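PDB 1YC9: multidrug resistance protein from Vibrio cholerae, which probably serves as the outer membrane channel of a multidrug efflux system, with a possible role in resistance to puromycin, acriflavine and tetraphenylarsonium. Local coordinates for residues A[359-370]-A[418-429]. The protein carries 1 engineered substitution. Numbering follows the deposited sequence.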
loop_
_atom_site.group_PDB
_atom_site.type_symbol
_atom_site.label_atom_id
_atom_site.label_comp_id
_atom_site.label_asym_id
_atom_site.label_seq_id
_atom_site.Cartn_x
_atom_site.Cartn_y
_atom_site.Cartn_z
ATOM N N VAL A 359 -16.955 -12.487 11.881
ATOM C CA VAL A 359 -16.554 -13.416 12.928
ATOM C C VAL A 359 -17.781 -14.166 13.477
ATOM O O VAL A 359 -17.747 -15.384 13.632
ATOM C CB VAL A 359 -15.820 -12.749 14.099
ATOM C CG1 VAL A 359 -15.604 -13.792 15.226
ATOM C CG2 VAL A 359 -14.501 -12.130 13.656
ATOM N N VAL A 360 -18.850 -13.444 13.691
ATOM C CA VAL A 360 -20.113 -14.013 14.156
ATOM C C VAL A 360 -20.673 -14.990 13.126
ATOM O O VAL A 360 -21.015 -16.132 13.436
ATOM C CB VAL A 360 -21.194 -12.926 14.430
ATOM C CG1 VAL A 360 -22.560 -13.557 14.698
ATOM C CG2 VAL A 360 -20.789 -12.016 15.596
ATOM N N THR A 361 -20.714 -14.565 11.878
ATOM C CA THR A 361 -21.185 -15.427 10.820
ATOM C C THR A 361 -20.415 -16.729 10.790
ATOM O O THR A 361 -21.003 -17.809 10.752
ATOM C CB THR A 361 -21.056 -14.696 9.468
ATOM O OG1 THR A 361 -22.077 -13.690 9.392
ATOM C CG2 THR A 361 -21.323 -15.611 8.337
ATOM N N SER A 362 -19.098 -16.642 10.827
ATOM C CA SER A 362 -18.297 -17.805 10.630
ATOM C C SER A 362 -18.290 -18.694 11.895
ATOM O O SER A 362 -18.247 -19.920 11.795
ATOM C CB SER A 362 -16.886 -17.427 10.222
ATOM O OG SER A 362 -16.892 -16.757 8.948
ATOM N N SER A 363 -18.295 -18.044 13.033
ATOM C CA SER A 363 -18.342 -18.743 14.312
ATOM C C SER A 363 -19.617 -19.569 14.415
ATOM O O SER A 363 -19.560 -20.735 14.794
ATOM C CB SER A 363 -18.182 -17.739 15.465
ATOM O OG SER A 363 -16.874 -17.221 15.366
ATOM N N GLN A 364 -20.743 -18.980 14.063
ATOM C CA GLN A 364 -22.029 -19.667 14.071
ATOM C C GLN A 364 -22.110 -20.810 13.035
ATOM O O GLN A 364 -22.763 -21.823 13.263
ATOM C CB GLN A 364 -23.162 -18.685 13.817
ATOM C CG GLN A 364 -23.329 -17.665 14.978
ATOM C CD GLN A 364 -24.534 -16.728 14.809
ATOM O OE1 GLN A 364 -25.148 -16.344 15.802
ATOM N NE2 GLN A 364 -24.879 -16.384 13.573
ATOM N N ALA A 365 -21.489 -20.631 11.881
ATOM C CA ALA A 365 -21.456 -21.704 10.881
ATOM C C ALA A 365 -20.533 -22.898 11.214
ATOM O O ALA A 365 -20.728 -23.981 10.656
ATOM C CB ALA A 365 -21.083 -21.126 9.514
ATOM N N LEU A 366 -19.580 -22.726 12.110
ATOM C CA LEU A 366 -18.465 -23.635 12.173
ATOM C C LEU A 366 -18.913 -25.008 12.668
ATOM O O LEU A 366 -18.503 -26.032 12.110
ATOM C CB LEU A 366 -17.345 -23.116 13.064
ATOM C CG LEU A 366 -16.098 -23.996 13.081
ATOM C CD1 LEU A 366 -15.494 -24.257 11.691
ATOM C CD2 LEU A 366 -15.039 -23.427 13.945
ATOM N N GLN A 367 -19.760 -25.039 13.699
ATOM C CA GLN A 367 -20.038 -26.347 14.330
ATOM C C GLN A 367 -20.686 -27.330 13.370
ATOM O O GLN A 367 -20.289 -28.469 13.320
ATOM C CB GLN A 367 -20.859 -26.244 15.638
ATOM C CG GLN A 367 -20.908 -27.616 16.386
ATOM C CD GLN A 367 -19.514 -28.170 16.706
ATOM O OE1 GLN A 367 -18.696 -27.530 17.402
ATOM N NE2 GLN A 367 -19.217 -29.338 16.150
ATOM N N ALA A 368 -21.646 -26.890 12.594
ATOM C CA ALA A 368 -22.325 -27.740 11.632
ATOM C C ALA A 368 -21.391 -28.214 10.533
ATOM O O ALA A 368 -21.514 -29.367 10.079
ATOM C CB ALA A 368 -23.456 -27.060 11.063
ATOM N N ARG A 369 -20.511 -27.308 10.061
ATOM C CA ARG A 369 -19.447 -27.707 9.117
ATOM C C ARG A 369 -18.585 -28.849 9.660
ATOM O O ARG A 369 -18.377 -29.870 8.984
ATOM C CB ARG A 369 -18.578 -26.488 8.749
ATOM C CG ARG A 369 -19.340 -25.482 7.922
ATOM C CD ARG A 369 -18.513 -24.323 7.430
ATOM N NE ARG A 369 -17.494 -24.828 6.496
ATOM C CZ ARG A 369 -16.559 -24.055 5.958
ATOM N NH1 ARG A 369 -16.541 -22.772 6.245
ATOM N NH2 ARG A 369 -15.650 -24.578 5.136
ATOM N N ILE A 370 -18.106 -28.688 10.890
ATOM C CA ILE A 370 -17.301 -29.674 11.549
ATOM C C ILE A 370 -18.095 -30.991 11.684
ATOM O O ILE A 370 -17.574 -32.049 11.384
ATOM C CB ILE A 370 -16.834 -29.149 12.905
ATOM C CG1 ILE A 370 -15.725 -28.094 12.691
ATOM C CG2 ILE A 370 -16.354 -30.294 13.876
ATOM C CD1 ILE A 370 -15.078 -27.565 14.002
ATOM N N LEU A 418 -10.795 -27.486 9.478
ATOM C CA LEU A 418 -11.966 -26.884 10.193
ATOM C C LEU A 418 -11.763 -26.761 11.690
ATOM O O LEU A 418 -12.210 -25.785 12.328
ATOM C CB LEU A 418 -13.275 -27.628 9.892
ATOM C CG LEU A 418 -13.893 -27.417 8.512
ATOM C CD1 LEU A 418 -15.020 -28.414 8.304
ATOM C CD2 LEU A 418 -14.466 -25.997 8.332
ATOM N N GLN A 419 -11.093 -27.748 12.271
ATOM C CA GLN A 419 -10.658 -27.688 13.674
ATOM C C GLN A 419 -9.687 -26.552 13.908
ATOM O O GLN A 419 -9.832 -25.779 14.860
ATOM C CB GLN A 419 -10.041 -29.016 14.104
ATOM C CG GLN A 419 -11.074 -30.123 14.138
ATOM C CD GLN A 419 -10.493 -31.506 14.315
ATOM O OE1 GLN A 419 -9.338 -31.771 13.961
ATOM N NE2 GLN A 419 -11.306 -32.400 14.866
ATOM N N SER A 420 -8.726 -26.385 13.003
ATOM C CA SER A 420 -7.838 -25.231 13.038
ATOM C C SER A 420 -8.571 -23.910 12.874
ATOM O O SER A 420 -8.205 -22.899 13.498
ATOM C CB SER A 420 -6.756 -25.327 11.940
ATOM O OG SER A 420 -5.991 -24.123 11.929
ATOM N N ARG A 421 -9.618 -23.917 12.067
ATOM C CA ARG A 421 -10.429 -22.758 11.861
ATOM C C ARG A 421 -11.050 -22.246 13.155
ATOM O O ARG A 421 -11.278 -21.043 13.276
ATOM C CB ARG A 421 -11.490 -23.020 10.805
ATOM C CG ARG A 421 -12.346 -21.849 10.419
ATOM C CD ARG A 421 -13.165 -22.148 9.211
ATOM N NE ARG A 421 -14.090 -21.094 8.852
ATOM C CZ ARG A 421 -13.712 -20.002 8.179
ATOM N NH1 ARG A 421 -12.446 -19.814 7.829
ATOM N NH2 ARG A 421 -14.605 -19.092 7.853
ATOM N N ALA A 422 -11.339 -23.142 14.085
ATOM C CA ALA A 422 -11.913 -22.742 15.388
ATOM C C ALA A 422 -10.945 -21.837 16.128
ATOM O O ALA A 422 -11.338 -20.814 16.683
ATOM C CB ALA A 422 -12.259 -23.957 16.210
ATOM N N PHE A 423 -9.656 -22.177 16.094
ATOM C CA PHE A 423 -8.623 -21.353 16.679
ATOM C C PHE A 423 -8.520 -20.019 15.934
ATOM O O PHE A 423 -8.537 -18.971 16.568
ATOM C CB PHE A 423 -7.310 -22.104 16.693
ATOM C CG PHE A 423 -6.138 -21.372 17.336
ATOM C CD1 PHE A 423 -6.286 -20.465 18.379
ATOM C CD2 PHE A 423 -4.860 -21.617 16.868
ATOM C CE1 PHE A 423 -5.177 -19.870 18.974
ATOM C CE2 PHE A 423 -3.738 -21.003 17.426
ATOM C CZ PHE A 423 -3.897 -20.095 18.477
ATOM N N SER A 424 -8.492 -20.069 14.597
ATOM C CA SER A 424 -8.418 -18.877 13.789
ATOM C C SER A 424 -9.543 -17.923 14.043
ATOM O O SER A 424 -9.307 -16.708 14.103
ATOM C CB SER A 424 -8.346 -19.246 12.302
ATOM O OG SER A 424 -7.057 -19.838 12.063
ATOM N N LEU A 425 -10.745 -18.456 14.191
ATOM C CA LEU A 425 -11.929 -17.640 14.484
ATOM C C LEU A 425 -11.886 -17.019 15.863
ATOM O O LEU A 425 -12.423 -15.911 16.071
ATOM C CB LEU A 425 -13.224 -18.410 14.273
ATOM C CG LEU A 425 -13.530 -18.601 12.790
ATOM C CD1 LEU A 425 -14.736 -19.518 12.647
ATOM C CD2 LEU A 425 -13.719 -17.235 12.061
ATOM N N ASP A 426 -11.303 -17.726 16.820
ATOM C CA ASP A 426 -11.167 -17.156 18.147
ATOM C C ASP A 426 -10.226 -15.976 18.041
ATOM O O ASP A 426 -10.447 -14.921 18.630
ATOM C CB ASP A 426 -10.673 -18.190 19.168
ATOM C CG ASP A 426 -10.987 -17.768 20.592
ATOM O OD1 ASP A 426 -12.183 -17.548 20.871
ATOM O OD2 ASP A 426 -10.107 -17.589 21.447
ATOM N N LEU A 427 -9.116 -16.148 17.316
ATOM C CA LEU A 427 -8.212 -15.047 17.101
ATOM C C LEU A 427 -8.847 -13.906 16.321
ATOM O O LEU A 427 -8.575 -12.750 16.598
ATOM C CB LEU A 427 -6.917 -15.524 16.418
ATOM C CG LEU A 427 -6.083 -16.577 17.135
ATOM C CD1 LEU A 427 -4.954 -17.090 16.158
ATOM C CD2 LEU A 427 -5.444 -15.989 18.384
ATOM N N ALA A 428 -9.687 -14.211 15.338
ATOM C CA ALA A 428 -10.391 -13.200 14.555
ATOM C C ALA A 428 -11.338 -12.375 15.446
ATOM O O ALA A 428 -11.538 -11.175 15.256
ATOM C CB ALA A 428 -11.187 -13.840 13.501
ATOM N N LEU A 429 -11.895 -13.026 16.449
ATOM C CA LEU A 429 -12.773 -12.324 17.378
ATOM C C LEU A 429 -11.948 -11.350 18.203
ATOM O O LEU A 429 -12.383 -10.225 18.456
ATOM C CB LEU A 429 -13.491 -13.327 18.302
ATOM C CG LEU A 429 -14.376 -12.725 19.429
ATOM C CD1 LEU A 429 -15.526 -11.990 18.812
ATOM C CD2 LEU A 429 -14.887 -13.871 20.322
HETATM O O HOH W 1 -16.806 -21.441 9.748
HETATM O O HOH W 2 -15.025 -16.559 17.307
#
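With CG anti to the backbone N (chi1 -176°), Leu366 drives its two methyls into the neighbouring helix, while the extended chain of Arg421, also starting anti (chi1 -176°), passes beside Leu366 CD1. This is near-antiparallel knobs-into-holes packing in an outer membrane efflux protein, consistent with the coiled coil predicted for part of helix 326-391: segments 359-370 and 418-429 run at 153° to each other, and Leu366 is a knob in the hole formed by Leu418, Arg421, Ala422 and Leu425. Its CD2 lies 3.6 Å from Ala422 CB and its CD1 3.9 Å from Leu418 CD2. Leu418 CD2 sits over one face of the Arg369 guanidinium, 3.5 Å above the plane, and Ile370 CG1 packs 3.7 Å from Leu418 CB. At the other end, Val359 CG2 meets Ala428 CB at 3.7 Å. Arg369 NH1 and Arg421 NE come within 4.0 Å, but both arginines salt-bridge Glu211 of the second subunit, which probably offsets their like charges and ties this helix pair into the trimer. One water accepts from Arg421 NE (2.9 Å) and donates to Ser362 O; another donates to Ser363 OG and, weakly, Leu425 O. Ser363 OG in turn donates to Val359 O at 2.7 Å.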